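Local atomic coordinates of Kid toxin protein (Escherichia coli, PDB entry 1M1F), a protein that probably cleaves RNA as the endoribonuclease toxin of a plasmid-borne toxin-antitoxin system, killing daughter cells that lose the plasmid unless its cognate antitoxin neutralises it. Residues E5-S10 and V25-P30; D62-R67 and R92-I97. One frame throughout, in Å; residues are numbered along the deposited sequence.

Interaction 1: E5-S10 and V25-P30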
# COMPACT_ATOMS: atom_id res chain seq x y z
N GLU A 5 8.24 10.27 -8.64
CA GLU A 5 9.21 9.57 -9.48
C GLU A 5 8.67 8.21 -9.89
O GLU A 5 7.98 7.54 -9.13
CB GLU A 5 10.54 9.35 -8.75
CG GLU A 5 11.28 10.64 -8.47
CD GLU A 5 12.52 10.47 -7.61
OE1 GLU A 5 12.75 9.38 -7.06
OE2 GLU A 5 13.27 11.46 -7.47
N ILE A 6 9.01 7.82 -11.10
CA ILE A 6 8.75 6.49 -11.62
C ILE A 6 10.07 5.73 -11.56
O ILE A 6 11.10 6.22 -12.04
CB ILE A 6 8.24 6.54 -13.06
CG1 ILE A 6 6.85 7.17 -13.10
CG2 ILE A 6 8.20 5.15 -13.67
CD1 ILE A 6 6.28 7.32 -14.49
N TRP A 7 10.02 4.55 -10.91
CA TRP A 7 11.16 3.64 -10.77
C TRP A 7 10.82 2.30 -11.39
O TRP A 7 9.69 1.83 -11.28
CB TRP A 7 11.52 3.43 -9.29
CG TRP A 7 12.14 4.62 -8.62
CD1 TRP A 7 11.61 5.87 -8.51
CD2 TRP A 7 13.43 4.68 -8.00
NE1 TRP A 7 12.48 6.70 -7.85
CE2 TRP A 7 13.60 5.99 -7.52
CE3 TRP A 7 14.45 3.75 -7.78
CZ2 TRP A 7 14.75 6.39 -6.85
CZ3 TRP A 7 15.59 4.15 -7.12
CH2 TRP A 7 15.73 5.45 -6.66
N LEU A 8 11.79 1.68 -12.06
CA LEU A 8 11.64 0.34 -12.59
C LEU A 8 12.10 -0.64 -11.51
O LEU A 8 13.24 -0.57 -11.06
CB LEU A 8 12.49 0.17 -13.84
CG LEU A 8 12.39 -1.21 -14.50
CD1 LEU A 8 11.02 -1.48 -15.06
CD2 LEU A 8 13.45 -1.35 -15.59
N VAL A 9 11.23 -1.56 -11.11
CA VAL A 9 11.56 -2.47 -10.02
C VAL A 9 10.80 -3.78 -10.12
O VAL A 9 9.68 -3.83 -10.62
CB VAL A 9 11.29 -1.77 -8.65
CG1 VAL A 9 9.79 -1.52 -8.42
CG2 VAL A 9 11.93 -2.54 -7.49
N SER A 10 11.44 -4.86 -9.65
CA SER A 10 10.79 -6.15 -9.53
C SER A 10 9.84 -6.19 -8.34
O SER A 10 10.24 -5.90 -7.22
CB SER A 10 11.81 -7.27 -9.36
OG SER A 10 11.14 -8.52 -9.24
N VAL A 25 6.94 1.73 -11.33
CA VAL A 25 6.08 2.04 -10.19
C VAL A 25 6.23 3.53 -9.88
O VAL A 25 7.27 4.13 -10.16
CB VAL A 25 6.38 1.19 -8.93
CG1 VAL A 25 6.30 -0.30 -9.22
CG2 VAL A 25 7.72 1.56 -8.33
N LEU A 26 5.17 4.12 -9.35
CA LEU A 26 5.15 5.54 -9.01
C LEU A 26 5.25 5.73 -7.51
O LEU A 26 4.46 5.14 -6.77
CB LEU A 26 3.85 6.17 -9.53
CG LEU A 26 3.62 7.65 -9.25
CD1 LEU A 26 4.69 8.49 -9.92
CD2 LEU A 26 2.23 8.07 -9.71
N ILE A 27 6.19 6.54 -7.05
CA ILE A 27 6.37 6.78 -5.62
C ILE A 27 5.30 7.73 -5.10
O ILE A 27 5.10 8.83 -5.62
CB ILE A 27 7.80 7.31 -5.33
CG1 ILE A 27 8.84 6.24 -5.74
CG2 ILE A 27 7.95 7.68 -3.84
CD1 ILE A 27 10.29 6.54 -5.39
N VAL A 28 4.60 7.28 -4.06
CA VAL A 28 3.52 8.02 -3.42
C VAL A 28 3.98 8.88 -2.24
O VAL A 28 3.46 9.98 -2.03
CB VAL A 28 2.45 7.02 -2.90
CG1 VAL A 28 1.37 7.69 -2.06
CG2 VAL A 28 1.83 6.26 -4.07
N THR A 29 4.93 8.37 -1.47
CA THR A 29 5.36 9.03 -0.25
C THR A 29 6.43 10.08 -0.52
O THR A 29 7.18 9.97 -1.49
CB THR A 29 5.88 7.98 0.75
OG1 THR A 29 6.53 6.92 0.03
CG2 THR A 29 4.74 7.30 1.48
N PRO A 30 6.53 11.08 0.36
CA PRO A 30 7.51 12.16 0.16
C PRO A 30 8.93 11.77 0.54
O PRO A 30 9.17 10.79 1.23
CB PRO A 30 7.05 13.26 1.11
CG PRO A 30 6.13 12.63 2.07
CD PRO A 30 5.71 11.28 1.56
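Strands 5-10 and 22-27 form an antiparallel beta hairpin in the sheet of this PemK/MazF-family toxin, a family of the SH3 clan. Its backbone ladder has Trp7 and Val25 as a hydrogen-bonded pair: Val25 N gives to Trp7 O at 2.8 Å, and Trp7 N gives back to Val25 O. One step on, Ile6 and Leu26 make the non-hydrogen-bonded pair, and then Ile27 N meets Glu5 O almost along its C=O axis (2.9 Å, N-H...O 168°). Ile6 CA lies 3.1 Å from Val25 O, a CA-H...O contact between the conventional bonds.

The apolar side chains split between the two faces. Ile6 and Leu26 share one and cross obliquely, Ile6 CG1 touching Leu26 CD1. With CG anti to its backbone N, Leu26 brings CD1 to 3.5 Å from Glu5 O, and helix 95-106 covers it through Met98 and Val101. On the face of Trp7 and Val25, Val9 CG1 meets Val25 CG2 at 3.7 Å, crossing at about a right angle; beta-branched residues suit this extended backbone. Met82 packs over this group.

Along strand 5-10, Glu5 extends beside Ile27, its OE2 salt-bridged to Arg89. Glu5 (chi1 -67°) and Trp7 (chi1 -71°) both set CG beside their backbone N. Trp7 NE1 gives to Glu5 OE1 at 2.8 Å, in the indole plane but from above the carboxylate plane; Ile27 CD1 meets that NE1 obliquely at 3.3 Å.

Interaction 2: D62-R67 and R92-I97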
# COMPACT_ATOMS: atom_id res chain seq x y z
N ASP A 62 -1.05 8.86 -20.61
CA ASP A 62 -1.01 9.31 -22.00
C ASP A 62 -1.06 10.83 -22.14
O ASP A 62 -1.81 11.50 -21.45
CB ASP A 62 -2.20 8.71 -22.75
CG ASP A 62 -1.89 8.35 -24.19
OD1 ASP A 62 -0.70 8.28 -24.57
OD2 ASP A 62 -2.79 8.08 -25.01
N GLY A 63 -0.23 11.37 -23.04
CA GLY A 63 -0.27 12.78 -23.39
C GLY A 63 0.35 13.78 -22.43
O GLY A 63 0.11 14.98 -22.57
N VAL A 64 1.15 13.31 -21.48
CA VAL A 64 1.72 14.19 -20.46
C VAL A 64 3.22 14.46 -20.62
O VAL A 64 3.82 15.12 -19.78
CB VAL A 64 1.40 13.66 -19.02
CG1 VAL A 64 -0.09 13.40 -18.88
CG2 VAL A 64 2.15 12.39 -18.69
N GLY A 65 3.83 13.95 -21.68
CA GLY A 65 5.22 14.25 -21.98
C GLY A 65 6.27 13.36 -21.33
O GLY A 65 7.44 13.71 -21.32
N ILE A 66 5.85 12.23 -20.77
CA ILE A 66 6.83 11.31 -20.17
C ILE A 66 7.07 10.11 -21.07
O ILE A 66 6.37 9.90 -22.05
CB ILE A 66 6.37 10.88 -18.76
CG1 ILE A 66 5.10 10.04 -18.83
CG2 ILE A 66 6.17 12.11 -17.89
CD1 ILE A 66 4.77 9.33 -17.55
N ARG A 67 8.08 9.32 -20.73
CA ARG A 67 8.45 8.16 -21.53
C ARG A 67 7.59 6.95 -21.17
O ARG A 67 7.21 6.17 -22.04
CB ARG A 67 9.91 7.83 -21.32
N ARG A 92 10.22 11.61 -13.73
CA ARG A 92 9.18 12.11 -12.85
C ARG A 92 7.92 12.35 -13.64
O ARG A 92 7.99 12.69 -14.83
CB ARG A 92 9.53 13.48 -12.29
CG ARG A 92 10.83 13.71 -11.61
CD ARG A 92 10.75 15.04 -10.86
NE ARG A 92 9.42 15.09 -10.27
CZ ARG A 92 9.12 15.36 -9.01
NH1 ARG A 92 10.05 15.72 -8.13
NH2 ARG A 92 7.85 15.30 -8.64
N VAL A 93 6.77 12.25 -12.99
CA VAL A 93 5.53 12.62 -13.64
C VAL A 93 5.19 14.06 -13.28
O VAL A 93 5.63 14.56 -12.25
CB VAL A 93 4.35 11.72 -13.20
CG1 VAL A 93 4.65 10.27 -13.50
CG2 VAL A 93 4.00 11.90 -11.71
N PRO A 94 4.41 14.73 -14.12
CA PRO A 94 3.91 16.07 -13.77
C PRO A 94 3.05 16.04 -12.51
O PRO A 94 2.42 15.01 -12.21
CB PRO A 94 3.04 16.45 -14.98
CG PRO A 94 3.38 15.53 -16.06
CD PRO A 94 3.98 14.30 -15.46
N GLU A 95 3.01 17.16 -11.79
CA GLU A 95 2.22 17.25 -10.57
C GLU A 95 0.74 16.98 -10.83
O GLU A 95 0.06 16.44 -9.96
CB GLU A 95 2.43 18.59 -9.85
CG GLU A 95 3.82 18.81 -9.28
CD GLU A 95 4.28 17.70 -8.35
OE1 GLU A 95 3.47 17.24 -7.50
OE2 GLU A 95 5.45 17.28 -8.46
N THR A 96 0.21 17.33 -12.00
CA THR A 96 -1.18 17.02 -12.27
C THR A 96 -1.45 15.52 -12.15
O THR A 96 -2.45 15.12 -11.55
CB THR A 96 -1.58 17.50 -13.66
OG1 THR A 96 -0.57 17.11 -14.60
CG2 THR A 96 -1.64 19.03 -13.74
N ILE A 97 -0.59 14.68 -12.72
CA ILE A 97 -0.76 13.23 -12.62
C ILE A 97 -0.65 12.80 -11.17
O ILE A 97 -1.48 12.04 -10.67
CB ILE A 97 0.32 12.47 -13.44
CG1 ILE A 97 0.09 12.63 -14.94
CG2 ILE A 97 0.35 10.99 -13.05
CD1 ILE A 97 -1.24 12.11 -15.44
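Val64 overlaps the ring of Pro94, its CB 4.0 Å from Pro94 CG and the side chains crossing at about a right angle. CG1 of the valine, anti to its carbonyl carbon, is directed away from the ring and meets Ile97 CD1 at 3.8 Å, while CG2 stays near Pro94 CD. Pro94 CG also rests against the backbone oxygen Val64 O. Ile66 meets the same proline at its CD corner, beside Val64. Its CG2 sits 3.9 Å from Pro94 CD and 3.6 Å from Arg92 O, a van der Waals contact with a carbonyl. CG1 takes the crowded place between backbone N and carbonyl carbon (chi1 66°), and the extended chain beyond it brings CD1 alongside Val93 CG1 at 4.2 Å.

In this PemK/MazF-family toxin the contact joins the loop between strands 58-60 and 71-79 of the antiparallel sheet to the turn from strand 88-92 into helix 95-106. Pro94 occupies the N-cap position: its ring restricts phi, and the N-H it lacks is not one that the helix's own hydrogen bonds use. Gly63 and Gly65 flank Val64 with positive phi, which favours glycine; at Gly65 a side chain would also collide with Val64 O. The winding loop turns Val64 and Ile66 toward the same apolar surface, which Leu61 extends by touching both Ile66 and Ile97. No hydrogen bond spans the two segments, though Arg67 N binds Glu91 OE1 nearby. Arg92 leaves the backbone on the side away from the loop, and its NH2 forms a salt bridge with Glu95 OE2, 3.1 Å away.

Interaction 1 is buried near the middle of the chain, whereas interaction 2, whose centre lies about 14 Å from that of interaction 1, is only partly buried. Neighbouring strands give the first a regular ladder of main-chain bonds with side chains on both faces; the irregular loop of the second has no hydrogen bond across its segments and rests on van der Waals contact, mostly of apolar side chains. They share a hydrophobic seam. Ile6 CD1 touches Val93 CG1 at 3.5 Å and Ile66 CD1 at 4.0 Å, and Leu26 CD1 reaches Val93 CG2. Helix 95-106 serves both, its start in interaction 2 and a later turn against the hairpin of interaction 1.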